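PDB 3BE3: uncharacterized protein from Bordetella bronchiseptica RB50, which is of unknown function but belongs to the DUF1653 family, whose small beta-rich domain is grouped with the SH3-like folds. Local coordinates for residues B[55-58]-B[59-62]. Numbering follows the deposited sequence.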
ATOM      1  N   LEU B  55      10.154   3.249  -1.782  1.00 12.53           N
ATOM      2  CA  LEU B  55      10.304   4.235  -2.841  1.00 12.93           C
ATOM      3  C   LEU B  55      11.747   4.309  -3.346  1.00 14.40           C
ATOM      4  O   LEU B  55      11.996   4.388  -4.551  1.00 13.99           O
ATOM      5  CB  LEU B  55       9.859   5.607  -2.327  1.00 13.49           C
ATOM      6  CG  LEU B  55       9.999   6.800  -3.275  1.00 13.41           C
ATOM      7  CD1 LEU B  55       9.092   6.617  -4.468  1.00 13.11           C
ATOM      8  CD2 LEU B  55       9.630   8.062  -2.556  1.00 10.17           C
ATOM      9  N   ARG B  56      12.701   4.283  -2.421  1.00 15.22           N
ATOM     10  CA  ARG B  56      14.102   4.376  -2.807  1.00 17.36           C
ATOM     11  C   ARG B  56      14.587   3.173  -3.619  1.00 17.56           C
ATOM     12  O   ARG B  56      15.517   3.301  -4.408  1.00 18.11           O
ATOM     13  CB  ARG B  56      14.986   4.598  -1.573  1.00 17.80           C
ATOM     14  CG  ARG B  56      14.947   3.503  -0.534  1.00 19.82           C
ATOM     15  CD  ARG B  56      15.901   3.857   0.606  1.00 21.97           C
ATOM     16  NE  ARG B  56      16.120   2.734   1.514  1.00 23.19           N
ATOM     17  CZ  ARG B  56      15.384   2.475   2.593  1.00 22.79           C
ATOM     18  NH1 ARG B  56      14.364   3.267   2.917  1.00 23.81           N
ATOM     19  NH2 ARG B  56      15.670   1.416   3.342  1.00 18.17           N
ATOM     20  N   ILE B  57      13.958   2.015  -3.438  1.00 16.43           N
ATOM     21  CA  ILE B  57      14.339   0.837  -4.215  1.00 17.59           C
ATOM     22  C   ILE B  57      13.649   0.933  -5.581  1.00 17.34           C
ATOM     23  O   ILE B  57      14.242   0.638  -6.619  1.00 18.00           O
ATOM     24  CB  ILE B  57      13.910  -0.482  -3.525  1.00 19.04           C
ATOM     25  CG1 ILE B  57      14.576  -0.602  -2.147  1.00 20.30           C
ATOM     26  CG2 ILE B  57      14.279  -1.664  -4.405  1.00 18.56           C
ATOM     27  CD1 ILE B  57      16.090  -0.593  -2.174  1.00 24.73           C
ATOM     28  N   TRP B  58      12.384   1.350  -5.565  1.00 16.87           N
ATOM     29  CA  TRP B  58      11.586   1.525  -6.785  1.00 16.03           C
ATOM     30  C   TRP B  58      12.310   2.483  -7.729  1.00 15.98           C
ATOM     31  O   TRP B  58      12.339   2.267  -8.942  1.00 16.72           O
ATOM     32  CB  TRP B  58      10.201   2.090  -6.421  1.00 14.20           C
ATOM     33  CG  TRP B  58       9.276   2.457  -7.577  1.00 13.17           C
ATOM     34  CD1 TRP B  58       9.349   3.564  -8.363  1.00 16.14           C
ATOM     35  CD2 TRP B  58       8.101   1.741  -8.011  1.00 14.10           C
ATOM     36  NE1 TRP B  58       8.292   3.594  -9.248  1.00 15.48           N
ATOM     37  CE2 TRP B  58       7.511   2.489  -9.046  1.00 15.71           C
ATOM     38  CE3 TRP B  58       7.485   0.554  -7.609  1.00 14.49           C
ATOM     39  CZ2 TRP B  58       6.343   2.071  -9.698  1.00 14.23           C
ATOM     40  CZ3 TRP B  58       6.322   0.145  -8.260  1.00 15.49           C
ATOM     41  CH2 TRP B  58       5.764   0.904  -9.281  1.00 15.11           C
ATOM     42  N   ASN B  59      12.891   3.532  -7.149  1.00 17.48           N
ATOM     43  CA  ASN B  59      13.614   4.554  -7.902  1.00 21.05           C
ATOM     44  C   ASN B  59      15.038   4.192  -8.321  1.00 22.99           C
ATOM     45  O   ASN B  59      15.695   4.974  -9.009  1.00 22.91           O
ATOM     46  CB  ASN B  59      13.660   5.860  -7.101  1.00 22.31           C
ATOM     47  CG  ASN B  59      12.398   6.669  -7.242  1.00 24.32           C
ATOM     48  OD1 ASN B  59      11.757   6.642  -8.289  1.00 26.23           O
ATOM     49  ND2 ASN B  59      12.042   7.414  -6.202  1.00 24.04           N
ATOM     50  N   GLU B  60      15.528   3.027  -7.920  1.00 25.46           N
ATOM     51  CA  GLU B  60      16.884   2.651  -8.290  1.00 28.76           C
ATOM     52  C   GLU B  60      17.029   2.337  -9.768  1.00 30.12           C
ATOM     53  O   GLU B  60      16.074   1.949 -10.443  1.00 28.83           O
ATOM     54  CB  GLU B  60      17.357   1.438  -7.481  1.00 27.90           C
ATOM     55  CG  GLU B  60      17.543   1.704  -6.004  1.00 31.13           C
ATOM     56  CD  GLU B  60      18.104   0.505  -5.269  1.00 32.27           C
ATOM     57  OE1 GLU B  60      17.704  -0.628  -5.597  1.00 34.99           O
ATOM     58  OE2 GLU B  60      18.934   0.692  -4.357  1.00 33.99           O
ATOM     59  N   THR B  61      18.243   2.521 -10.269  1.00 32.17           N
ATOM     60  CA  THR B  61      18.554   2.227 -11.657  1.00 34.36           C
ATOM     61  C   THR B  61      19.166   0.833 -11.662  1.00 35.48           C
ATOM     62  O   THR B  61      19.791   0.420 -10.687  1.00 34.36           O
ATOM     63  CB  THR B  61      19.557   3.252 -12.243  1.00 36.33           C
ATOM     64  OG1 THR B  61      18.919   4.531 -12.355  1.00 36.90           O
ATOM     65  CG2 THR B  61      20.044   2.814 -13.621  1.00 36.83           C
ATOM     66  N   VAL B  62      18.961   0.104 -12.750  1.00 36.82           N
ATOM     67  CA  VAL B  62      19.483  -1.244 -12.877  1.00 38.76           C
ATOM     68  C   VAL B  62      20.167  -1.425 -14.224  1.00 40.68           C
ATOM     69  O   VAL B  62      19.862  -0.725 -15.187  1.00 39.23           O
ATOM     70  CB  VAL B  62      18.350  -2.284 -12.742  1.00 38.30           C
ATOM     71  CG1 VAL B  62      17.775  -2.244 -11.336  1.00 38.35           C
ATOM     72  CG2 VAL B  62      17.260  -1.995 -13.757  1.00 38.76           C
TER
HETATM   73  O   HOH W   1       9.527   6.392 -10.033  1.00 23.82           O
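Asn59 sets the ND2 end of its carboxamide against the branched end of Leu55, with ND2 3.5 Å from CD1 of Leu55, at the point where a single helical turn gives way to extended chain. With CG of Asn59 anti to its own carbonyl carbon (chi1 -82°), the amide folds back alongside the turn instead of following the departing backbone. Its oxygen faces the other way, toward Trp58: OD1 lies in the plane of the indole at the ring edge, 3.9 Å from CD1 of Trp58. The amide plane itself stands nearly perpendicular to the ring, at 82°. One water joins the two groups, donating to OD1 of Asn59 at 2.8 Å and accepting a weak bond from NE1 of Trp58.

The backbone illustrates how a short helix closes. Asn59 N donates to Leu55 O at 2.9 Å, the i to i+4 bond of an alpha turn. The next amide, Glu60 N, reaches back only three residues to Ile57 O at 3.0 Å, approaching from above the carbonyl plane. Glu60 then runs alongside Ile57 in the same direction, with OE1 of Glu60 3.8 Å from CG2 of Ile57. That carboxylate is claimed by a salt bridge to Arg71, which also donates to Ile57 O and so ties both residues to strand 67-76.

Trp58 packs inward, stacked on Phe72 and edge-to-face with Tyr13 and Tyr39, while Leu55 rests on Val35 and Val37. The turn thus joins strands 50-54 and 61-64, the outermost of this chain's antiparallel sheet, with Trp58 and Leu55 packed against strands between them.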